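Local structure of alkaline phosphatase D (Bacillus subtilis, 2YEQ) at residues A[105-110]-A[263-268]; A[124-129]-A[187-192]; A[334-339]-A[392-397]. The protein hydrolyses phosphate esters, releasing phosphate and an alcohol from monoesters, and is also classed as a phosphodiesterase, with an iron- and calcium-containing active site. All blocks are in the same frame, centred on the assembly; numbering follows the deposited sequence.

Interaction 1: residues A[105-110]-A[263-268]; sequences KTLPAP and RHFTYG
Pro108 sets its CD over the centre of one face of the Tyr267 ring, the two side chains crossing at about a right angle, and this pairing is the tight part of the contact. The CD stands 3.7 Å from the centroid of the Tyr267 ring, only 13° from the ring normal, which makes a CH-pi interaction. CG of the same proline adds a second approach, 3.7 Å from Tyr267 CE2. Tyr267 is brought there by a first torsion that sets CG anti to its own backbone N (chi1 -163°). Beside the proline, Leu107 splits its branches between two aromatic residues. CD1 meets Phe265 CD2 at 3.7 Å, while CD2 lies obliquely against Tyr267, 3.9 Å from its CD1. Just past the strand, Gly268 has a positive phi that favours glycine, and its N lies 3.9 Å from Pro108 CB.

The margins are looser. Lys105 NZ comes within 2.9 Å of Tyr267 OH at the ring edge, but the angle is too poor for a hydrogen bond; the ammonium group is instead held by Asn85 and by a salt bridge to Asp144. On the more solvent-accessible side Ala109 contributes only its carbonyl, with O at 3.7 Å from Gly268 CA, and Thr266 OG1 stays 4.8 Å from Pro110 CA. An ethanediol molecule, probably from the crystallisation liquor, sits next to that threonine.

The contact packs the connection from strand 97-105, an edge of the four-stranded antiparallel sheet, to strand 117-122 of the ten-stranded sheet against the edge strand 263-267 of the seven-stranded sheet. That strand pairs with 271-275, and Phe265 rests on Phe273 of this neighbour and on Val205 of strand 203-206.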
loop_
_atom_site.group_PDB
_atom_site.type_symbol
_atom_site.label_atom_id
_atom_site.label_comp_id
_atom_site.label_asym_id
_atom_site.label_seq_id
_atom_site.Cartn_x
_atom_site.Cartn_y
_atom_site.Cartn_z
ATOM N N LYS A 105 13.506 2.263 13.189
ATOM C CA LYS A 105 13.384 3.470 14.002
ATOM C C LYS A 105 12.070 3.525 14.763
ATOM O O LYS A 105 10.993 3.351 14.174
ATOM C CB LYS A 105 13.524 4.700 13.119
ATOM C CG LYS A 105 13.635 6.006 13.907
ATOM C CD LYS A 105 13.686 7.183 12.945
ATOM C CE LYS A 105 13.712 8.519 13.650
ATOM N NZ LYS A 105 12.383 9.195 13.557
ATOM N N THR A 106 12.157 3.725 16.070
ATOM C CA THR A 106 10.975 3.814 16.907
ATOM C C THR A 106 10.270 5.166 16.685
ATOM O O THR A 106 10.865 6.129 16.208
ATOM C CB THR A 106 11.301 3.685 18.417
ATOM O OG1 THR A 106 12.357 4.601 18.757
ATOM C CG2 THR A 106 11.672 2.262 18.804
ATOM N N LEU A 107 8.999 5.224 17.052
ATOM C CA LEU A 107 8.244 6.476 16.988
ATOM C C LEU A 107 8.677 7.424 18.119
ATOM O O LEU A 107 9.171 6.982 19.152
ATOM C CB LEU A 107 6.758 6.199 17.165
ATOM C CG LEU A 107 6.073 5.300 16.127
ATOM C CD1 LEU A 107 4.573 5.262 16.439
ATOM C CD2 LEU A 107 6.347 5.794 14.729
ATOM N N PRO A 108 8.437 8.718 17.943
ATOM C CA PRO A 108 8.528 9.666 19.064
ATOM C C PRO A 108 7.589 9.284 20.194
ATOM O O PRO A 108 6.583 8.598 19.971
ATOM C CB PRO A 108 8.060 10.999 18.457
ATOM C CG PRO A 108 8.263 10.874 17.013
ATOM C CD PRO A 108 8.119 9.390 16.679
ATOM N N ALA A 109 7.920 9.723 21.402
ATOM C CA ALA A 109 7.042 9.547 22.556
ATOM C C ALA A 109 5.692 10.187 22.242
ATOM O O ALA A 109 5.637 11.184 21.526
ATOM C CB ALA A 109 7.671 10.169 23.812
ATOM N N PRO A 110 4.600 9.584 22.708
ATOM C CA PRO A 110 3.283 10.161 22.458
ATOM C C PRO A 110 3.249 11.633 22.884
ATOM O O PRO A 110 3.762 11.979 23.955
ATOM C CB PRO A 110 2.337 9.324 23.338
ATOM C CG PRO A 110 3.155 8.236 23.944
ATOM C CD PRO A 110 4.587 8.607 23.813
ATOM N N ARG A 263 -5.629 -0.063 11.851
ATOM C CA ARG A 263 -4.953 0.304 13.071
ATOM C C ARG A 263 -4.529 1.775 13.048
ATOM O O ARG A 263 -4.564 2.434 12.012
ATOM C CB ARG A 263 -3.732 -0.587 13.317
ATOM C CG ARG A 263 -2.730 -0.620 12.174
ATOM C CD ARG A 263 -1.937 -1.938 12.195
ATOM N NE ARG A 263 -0.765 -1.993 11.300
ATOM C CZ ARG A 263 -0.782 -2.105 9.982
ATOM N NH1 ARG A 263 -1.916 -2.187 9.279
ATOM N NH2 ARG A 263 0.362 -2.180 9.343
ATOM N N HIS A 264 -4.179 2.272 14.222
ATOM C CA HIS A 264 -3.895 3.686 14.393
ATOM C C HIS A 264 -2.616 3.924 15.195
ATOM O O HIS A 264 -2.282 3.182 16.102
ATOM C CB HIS A 264 -5.091 4.364 15.070
ATOM C CG HIS A 264 -4.791 5.730 15.601
ATOM N ND1 HIS A 264 -4.276 5.941 16.863
ATOM C CD2 HIS A 264 -4.916 6.956 15.032
ATOM C CE1 HIS A 264 -4.097 7.238 17.049
ATOM N NE2 HIS A 264 -4.473 7.876 15.951
ATOM N N PHE A 265 -1.901 4.990 14.849
ATOM C CA PHE A 265 -0.787 5.451 15.665
ATOM C C PHE A 265 -0.530 6.949 15.417
ATOM O O PHE A 265 -0.949 7.497 14.406
ATOM C CB PHE A 265 0.479 4.634 15.374
ATOM C CG PHE A 265 1.033 4.845 14.000
ATOM C CD1 PHE A 265 0.503 4.160 12.911
ATOM C CD2 PHE A 265 2.087 5.720 13.783
ATOM C CE1 PHE A 265 1.006 4.356 11.639
ATOM C CE2 PHE A 265 2.594 5.915 12.518
ATOM C CZ PHE A 265 2.046 5.238 11.436
ATOM N N THR A 266 0.161 7.594 16.352
ATOM C CA THR A 266 0.483 9.013 16.219
ATOM C C THR A 266 1.993 9.169 16.149
ATOM O O THR A 266 2.731 8.418 16.774
ATOM C CB THR A 266 -0.038 9.841 17.408
ATOM O OG1 THR A 266 0.601 9.379 18.603
ATOM C CG2 THR A 266 -1.549 9.688 17.562
ATOM N N TYR A 267 2.440 10.116 15.347
ATOM C CA TYR A 267 3.841 10.443 15.242
ATOM C C TYR A 267 4.075 11.702 16.085
ATOM O O TYR A 267 3.974 12.820 15.592
ATOM C CB TYR A 267 4.213 10.659 13.796
ATOM C CG TYR A 267 5.696 10.597 13.565
ATOM C CD1 TYR A 267 6.315 9.388 13.294
ATOM C CD2 TYR A 267 6.492 11.756 13.629
ATOM C CE1 TYR A 267 7.703 9.316 13.087
ATOM C CE2 TYR A 267 7.880 11.697 13.421
ATOM C CZ TYR A 267 8.475 10.466 13.158
ATOM O OH TYR A 267 9.827 10.389 12.953
ATOM N N GLY A 268 4.339 11.500 17.372
ATOM C CA GLY A 268 4.370 12.602 18.329
ATOM C C GLY A 268 3.030 13.326 18.329
ATOM O O GLY A 268 1.974 12.689 18.317
#

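Interaction 2: residues A[124-129]-A[187-192]; sequences CQQYEH and AQYRSD. With FE (Fe (III) ion), chain B.
Tyr189 OH is gripped from two directions, by the backbone of 124-129 and by a histidine. Tyr127 N donates to Tyr189 OH at 3.1 Å in an almost straight bond (175° at the hydrogen), and His171 NE2 is its second hydrogen-bond partner. The same tyrosine ring carries the hydrophobic half of the contact, for Tyr127 CB lies over one of its faces, offset toward the rim and 3.3 Å from Tyr189 CZ. Backbone and CB of Tyr127 thus fix both the hydroxyl and the face of one residue. The two aromatic rings themselves meet obliquely, with planes 37° apart.

Because CG of Tyr127 is anti to its backbone N (chi1 -178°), the ring extends toward helix 179-190, where Gln188 covers it. Gln188 CG stands over the ring centre, 3.9 Å from Tyr127 CZ, in a CH-pi contact, while its amide, whose strongest polar partner is Thr170, continues across the same ring. A water completes the join: it lies 2.8 Å from Tyr127 OH and donates a bond of equal length to Gln188 O.

Bonds within the loop tie Gln126 to Glu128. Gln126 OE1 accepts from Glu128 N at 2.8 Å, and Gln126 NE2 returns a bond to the anti side of Glu128 OE1 at 3.0 Å. The bent glutamine is thereby secured at both ends of its amide.

At the start of this loop Cys124 SG binds the iron(III) ion at 2.5 Å, sharing it with Asp151, Tyr154 and His382. A ligand-bearing loop directly after a sheet strand, here 117-122, is characteristic of the calcineurin-like metallophosphatase fold, and in this protein helix 179-190 packs against that loop through Gln188 and Tyr189, just beyond the metal-binding cysteine.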
loop_
_atom_site.group_PDB
_atom_site.type_symbol
_atom_site.label_atom_id
_atom_site.label_comp_id
_atom_site.label_asym_id
_atom_site.label_seq_id
_atom_site.Cartn_x
_atom_site.Cartn_y
_atom_site.Cartn_z
ATOM N N CYS A 124 1.016 -1.233 -5.635
ATOM C CA CYS A 124 0.838 -1.731 -7.007
ATOM C C CYS A 124 2.141 -2.084 -7.748
ATOM O O CYS A 124 2.646 -1.363 -8.644
ATOM C CB CYS A 124 -0.070 -0.799 -7.829
ATOM S SG CYS A 124 -1.817 -0.674 -7.188
ATOM N N GLN A 125 2.645 -3.261 -7.413
ATOM C CA GLN A 125 3.943 -3.709 -7.899
ATOM C C GLN A 125 3.884 -5.010 -8.706
ATOM O O GLN A 125 4.658 -5.930 -8.451
ATOM C CB GLN A 125 4.915 -3.835 -6.724
ATOM C CG GLN A 125 4.482 -4.727 -5.574
ATOM C CD GLN A 125 5.161 -4.383 -4.299
ATOM O OE1 GLN A 125 5.433 -3.200 -4.019
ATOM N NE2 GLN A 125 5.419 -5.397 -3.474
ATOM N N GLN A 126 3.014 -5.042 -9.706
ATOM C CA GLN A 126 2.841 -6.221 -10.558
ATOM C C GLN A 126 4.248 -6.654 -11.030
ATOM O O GLN A 126 4.909 -5.949 -11.770
ATOM C CB GLN A 126 1.936 -5.923 -11.756
ATOM C CG GLN A 126 0.900 -6.998 -12.104
ATOM C CD GLN A 126 1.498 -8.264 -12.750
ATOM O OE1 GLN A 126 2.580 -8.666 -12.401
ATOM N NE2 GLN A 126 0.770 -8.887 -13.700
ATOM N N TYR A 127 4.686 -7.819 -10.574
ATOM C CA TYR A 127 6.043 -8.321 -10.825
ATOM C C TYR A 127 6.348 -8.453 -12.292
ATOM O O TYR A 127 7.490 -8.197 -12.747
ATOM C CB TYR A 127 6.206 -9.664 -10.110
ATOM C CG TYR A 127 7.548 -10.367 -10.192
ATOM C CD1 TYR A 127 8.560 -10.095 -9.254
ATOM C CD2 TYR A 127 7.789 -11.334 -11.152
ATOM C CE1 TYR A 127 9.767 -10.768 -9.303
ATOM C CE2 TYR A 127 9.004 -11.999 -11.208
ATOM C CZ TYR A 127 9.981 -11.714 -10.292
ATOM O OH TYR A 127 11.194 -12.373 -10.358
ATOM N N GLU A 128 5.325 -8.810 -13.054
ATOM C CA GLU A 128 5.516 -9.067 -14.473
ATOM C C GLU A 128 5.654 -7.788 -15.299
ATOM O O GLU A 128 6.185 -7.829 -16.423
ATOM C CB GLU A 128 4.318 -9.841 -15.032
ATOM C CG GLU A 128 4.005 -11.152 -14.308
ATOM C CD GLU A 128 2.835 -11.880 -14.983
ATOM O OE1 GLU A 128 1.739 -11.245 -15.196
ATOM O OE2 GLU A 128 3.038 -13.057 -15.356
ATOM N N HIS A 129 5.152 -6.670 -14.774
ATOM C CA HIS A 129 5.057 -5.438 -15.566
ATOM C C HIS A 129 6.346 -4.609 -15.617
ATOM O O HIS A 129 6.493 -3.757 -16.495
ATOM C CB HIS A 129 3.893 -4.578 -15.076
ATOM C CG HIS A 129 2.559 -5.176 -15.402
ATOM N ND1 HIS A 129 1.374 -4.481 -15.297
ATOM C CD2 HIS A 129 2.234 -6.407 -15.872
ATOM C CE1 HIS A 129 0.375 -5.267 -15.662
ATOM N NE2 HIS A 129 0.871 -6.439 -16.017
ATOM N N ALA A 187 6.873 -15.165 -1.873
ATOM C CA ALA A 187 8.293 -15.429 -2.018
ATOM C C ALA A 187 8.840 -14.938 -3.356
ATOM O O ALA A 187 9.963 -14.417 -3.398
ATOM C CB ALA A 187 8.577 -16.927 -1.822
ATOM N N GLN A 188 8.081 -15.084 -4.445
ATOM C CA GLN A 188 8.548 -14.611 -5.744
ATOM C C GLN A 188 8.808 -13.107 -5.711
ATOM O O GLN A 188 9.838 -12.649 -6.185
ATOM C CB GLN A 188 7.558 -14.903 -6.867
ATOM C CG GLN A 188 7.965 -14.283 -8.190
ATOM C CD GLN A 188 7.053 -14.649 -9.342
ATOM O OE1 GLN A 188 5.823 -14.625 -9.200
ATOM N NE2 GLN A 188 7.648 -14.973 -10.506
ATOM N N TYR A 189 7.833 -12.359 -5.204
ATOM C CA TYR A 189 7.904 -10.891 -5.132
ATOM C C TYR A 189 8.994 -10.428 -4.176
ATOM O O TYR A 189 9.787 -9.568 -4.519
ATOM C CB TYR A 189 6.533 -10.293 -4.702
ATOM C CG TYR A 189 5.545 -10.142 -5.850
ATOM C CD1 TYR A 189 5.172 -11.233 -6.623
ATOM C CD2 TYR A 189 4.948 -8.921 -6.126
ATOM C CE1 TYR A 189 4.271 -11.102 -7.660
ATOM C CE2 TYR A 189 4.054 -8.770 -7.169
ATOM C CZ TYR A 189 3.688 -9.875 -7.917
ATOM O OH TYR A 189 2.812 -9.732 -8.969
ATOM N N ARG A 190 9.028 -11.025 -2.985
ATOM C CA ARG A 190 9.917 -10.625 -1.915
ATOM C C ARG A 190 11.395 -11.030 -2.176
ATOM O O ARG A 190 12.289 -10.533 -1.496
ATOM C CB ARG A 190 9.405 -11.206 -0.598
ATOM C CG ARG A 190 10.062 -10.717 0.674
ATOM C CD ARG A 190 9.949 -9.202 0.781
ATOM N NE ARG A 190 9.743 -8.658 2.108
ATOM C CZ ARG A 190 8.739 -8.926 2.950
ATOM N NH1 ARG A 190 7.798 -9.823 2.680
ATOM N NH2 ARG A 190 8.709 -8.326 4.132
ATOM N N SER A 191 11.628 -11.904 -3.156
ATOM C CA SER A 191 12.967 -12.335 -3.551
ATOM C C SER A 191 13.732 -11.220 -4.292
ATOM O O SER A 191 14.933 -11.320 -4.487
ATOM C CB SER A 191 12.866 -13.531 -4.525
ATOM O OG SER A 191 12.549 -14.691 -3.810
ATOM N N ASP A 192 13.006 -10.236 -4.801
ATOM C CA ASP A 192 13.610 -9.163 -5.571
ATOM C C ASP A 192 14.521 -8.337 -4.665
ATOM O O ASP A 192 14.081 -7.850 -3.637
ATOM C CB ASP A 192 12.532 -8.279 -6.174
ATOM C CG ASP A 192 13.111 -7.196 -7.031
ATOM O OD1 ASP A 192 13.656 -6.248 -6.423
ATOM O OD2 ASP A 192 13.045 -7.306 -8.275
HETATM FE FE FE B . -2.787 -2.444 -8.678
HETATM O O HOH W 1 11.548 -13.890 -8.003
#

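Interaction 3: residues A[334-339]-A[392-397]; sequences FAKWNF and DFEKTS. With EDO (1,2-ethanediol), chain C.
Phe334 and Phe393 cross at about a right angle, meeting through Phe334 CE2 and Phe393 CZ at 3.9 Å. The Phe393 ring is also approached in its plane by a carbonyl: Phe334 O lies at the ring edge, 3.5 Å from CE2, and takes a hydrogen bond from Arg359. Farther along, Lys336 touches the ring with CB, 4.0 Å from Phe393 CD2, and its CD lies 3.5 Å from Phe393 O, on the backbone. The ring is presented by a type I beta turn from Asp392 to Lys395, reinforced by an Asx turn in which Asp392 OD1 accepts from Glu394 N at 3.0 Å through its anti lone pair. An alanine in place of Phe393 would probably open a gap beside Phe334 CE2 and Lys336 CB, and leave Ile363 of helix 356-368 without its aromatic neighbour. Lys336, bent at its last torsion (chi4 -72°), turns NZ to Asn430; Glu394 crosses the lysine at about a right angle, but its OE2 stays 5.2 Å from Lys336 NZ, too far for a salt bridge. An ethanediol, probably from the crystallisation liquor, donates from O2 to Phe393 O at 2.9 Å and is also hydrogen-bonded to His432.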
loop_
_atom_site.group_PDB
_atom_site.type_symbol
_atom_site.label_atom_id
_atom_site.label_comp_id
_atom_site.label_asym_id
_atom_site.label_seq_id
_atom_site.Cartn_x
_atom_site.Cartn_y
_atom_site.Cartn_z
ATOM N N PHE A 334 -10.369 8.652 -3.347
ATOM C CA PHE A 334 -11.300 9.248 -2.397
ATOM C C PHE A 334 -12.078 10.452 -2.967
ATOM O O PHE A 334 -13.279 10.618 -2.680
ATOM C CB PHE A 334 -10.546 9.685 -1.153
ATOM C CG PHE A 334 -11.414 10.212 -0.057
ATOM C CD1 PHE A 334 -12.024 9.351 0.839
ATOM C CD2 PHE A 334 -11.599 11.585 0.111
ATOM C CE1 PHE A 334 -12.831 9.841 1.866
ATOM C CE2 PHE A 334 -12.405 12.076 1.130
ATOM C CZ PHE A 334 -13.013 11.219 2.006
ATOM N N ALA A 335 -11.399 11.306 -3.726
ATOM C CA ALA A 335 -12.032 12.506 -4.262
ATOM C C ALA A 335 -13.043 12.154 -5.342
ATOM O O ALA A 335 -13.037 11.035 -5.869
ATOM C CB ALA A 335 -10.988 13.492 -4.800
ATOM N N LYS A 336 -13.909 13.121 -5.668
ATOM C CA LYS A 336 -14.779 13.028 -6.836
ATOM C C LYS A 336 -13.934 12.829 -8.080
ATOM O O LYS A 336 -12.927 13.520 -8.285
ATOM C CB LYS A 336 -15.652 14.296 -6.963
ATOM C CG LYS A 336 -16.510 14.389 -8.213
ATOM C CD LYS A 336 -17.269 15.753 -8.282
ATOM C CE LYS A 336 -17.777 16.095 -9.687
ATOM N NZ LYS A 336 -16.732 16.488 -10.677
ATOM N N TRP A 337 -14.367 11.920 -8.952
ATOM C CA TRP A 337 -13.560 11.515 -10.084
ATOM C C TRP A 337 -14.449 11.129 -11.244
ATOM O O TRP A 337 -14.568 9.941 -11.624
ATOM C CB TRP A 337 -12.660 10.355 -9.622
ATOM C CG TRP A 337 -11.472 10.004 -10.466
ATOM C CD1 TRP A 337 -10.741 10.824 -11.242
ATOM C CD2 TRP A 337 -10.841 8.713 -10.537
ATOM N NE1 TRP A 337 -9.701 10.132 -11.818
ATOM C CE2 TRP A 337 -9.744 8.832 -11.394
ATOM C CE3 TRP A 337 -11.117 7.469 -9.958
ATOM C CZ2 TRP A 337 -8.922 7.760 -11.708
ATOM C CZ3 TRP A 337 -10.303 6.401 -10.270
ATOM C CH2 TRP A 337 -9.212 6.552 -11.125
ATOM N N ASN A 338 -15.072 12.150 -11.828
ATOM C CA ASN A 338 -16.073 11.965 -12.883
ATOM C C ASN A 338 -15.445 11.789 -14.236
ATOM O O ASN A 338 -14.785 12.700 -14.730
ATOM C CB ASN A 338 -17.033 13.166 -12.898
ATOM C CG ASN A 338 -18.213 12.988 -13.850
ATOM O OD1 ASN A 338 -18.395 11.933 -14.517
ATOM N ND2 ASN A 338 -19.040 14.021 -13.909
ATOM N N PHE A 339 -15.686 10.637 -14.865
ATOM C CA PHE A 339 -15.165 10.349 -16.202
ATOM C C PHE A 339 -16.109 10.775 -17.319
ATOM O O PHE A 339 -15.738 10.701 -18.483
ATOM C CB PHE A 339 -14.914 8.844 -16.358
ATOM C CG PHE A 339 -14.011 8.270 -15.313
ATOM C CD1 PHE A 339 -12.697 8.713 -15.197
ATOM C CD2 PHE A 339 -14.452 7.275 -14.463
ATOM C CE1 PHE A 339 -11.847 8.184 -14.220
ATOM C CE2 PHE A 339 -13.602 6.731 -13.497
ATOM C CZ PHE A 339 -12.306 7.198 -13.369
ATOM N N ASP A 392 -17.925 20.207 0.422
ATOM C CA ASP A 392 -18.953 19.810 -0.514
ATOM C C ASP A 392 -18.244 19.521 -1.816
ATOM O O ASP A 392 -17.690 20.426 -2.440
ATOM C CB ASP A 392 -19.983 20.937 -0.692
ATOM C CG ASP A 392 -21.191 20.492 -1.492
ATOM O OD1 ASP A 392 -21.006 19.811 -2.510
ATOM O OD2 ASP A 392 -22.323 20.831 -1.094
ATOM N N PHE A 393 -18.286 18.255 -2.235
ATOM C CA PHE A 393 -17.536 17.792 -3.402
ATOM C C PHE A 393 -17.996 18.367 -4.722
ATOM O O PHE A 393 -17.304 18.204 -5.723
ATOM C CB PHE A 393 -17.552 16.245 -3.469
ATOM C CG PHE A 393 -16.433 15.588 -2.684
ATOM C CD1 PHE A 393 -15.780 16.263 -1.669
ATOM C CD2 PHE A 393 -16.024 14.294 -2.986
ATOM C CE1 PHE A 393 -14.758 15.669 -0.957
ATOM C CE2 PHE A 393 -14.999 13.696 -2.282
ATOM C CZ PHE A 393 -14.362 14.383 -1.268
ATOM N N GLU A 394 -19.148 19.037 -4.728
ATOM C CA GLU A 394 -19.675 19.686 -5.928
ATOM C C GLU A 394 -19.349 21.195 -5.993
ATOM O O GLU A 394 -19.560 21.826 -7.017
ATOM C CB GLU A 394 -21.194 19.470 -5.986
ATOM C CG GLU A 394 -21.630 18.001 -5.999
ATOM C CD GLU A 394 -22.046 17.540 -7.369
ATOM O OE1 GLU A 394 -23.215 17.809 -7.737
ATOM O OE2 GLU A 394 -21.201 16.932 -8.073
ATOM N N LYS A 395 -18.811 21.760 -4.916
ATOM C CA LYS A 395 -18.561 23.207 -4.836
ATOM C C LYS A 395 -17.092 23.537 -4.561
ATOM O O LYS A 395 -16.590 23.351 -3.434
ATOM C CB LYS A 395 -19.387 23.831 -3.719
ATOM C CG LYS A 395 -20.880 23.702 -3.839
ATOM C CD LYS A 395 -21.578 24.135 -2.533
ATOM C CE LYS A 395 -21.381 25.601 -2.227
ATOM N NZ LYS A 395 -22.309 26.040 -1.148
ATOM N N THR A 396 -16.406 24.060 -5.565
ATOM C CA THR A 396 -15.049 24.553 -5.349
ATOM C C THR A 396 -15.014 25.799 -4.463
ATOM O O THR A 396 -13.975 26.140 -3.908
ATOM C CB THR A 396 -14.324 24.836 -6.664
ATOM O OG1 THR A 396 -15.149 25.639 -7.499
ATOM C CG2 THR A 396 -13.997 23.535 -7.390
ATOM N N SER A 397 -16.150 26.467 -4.302
ATOM C CA SER A 397 -16.242 27.567 -3.363
ATOM C C SER A 397 -16.320 27.095 -1.911
ATOM O O SER A 397 -16.126 27.886 -0.999
ATOM C CB SER A 397 -17.454 28.444 -3.703
ATOM O OG SER A 397 -18.675 27.740 -3.544
HETATM C C1 EDO C . -16.017 20.172 -7.666
HETATM O O1 EDO C . -15.735 19.385 -8.844
HETATM C C2 EDO C . -14.815 20.406 -6.749
HETATM O O2 EDO C . -14.871 19.721 -5.471
#

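How the interactions relate
The three contacts are well separated, with centres 29 to 34 Å apart and nearest atoms about 11 to 15 Å apart. Along the chain 124-129 and 187-192 both fall between the segments of interaction 1, and interaction 3 follows. Interactions 1 and 3 both border the seven-stranded mixed sheet: one on its edge strand 263-267, the other through loops that follow strands 325-329 and 384-390. Interaction 2 starts from strand 117-122 of the ten-stranded sheet and lies across the chain's centre from each of the others. Together they illustrate a division of labour: interactions 1 and 3 pack loops around the seven-stranded sheet, while interaction 2 includes an iron ligand and packs its loop against helix 179-190.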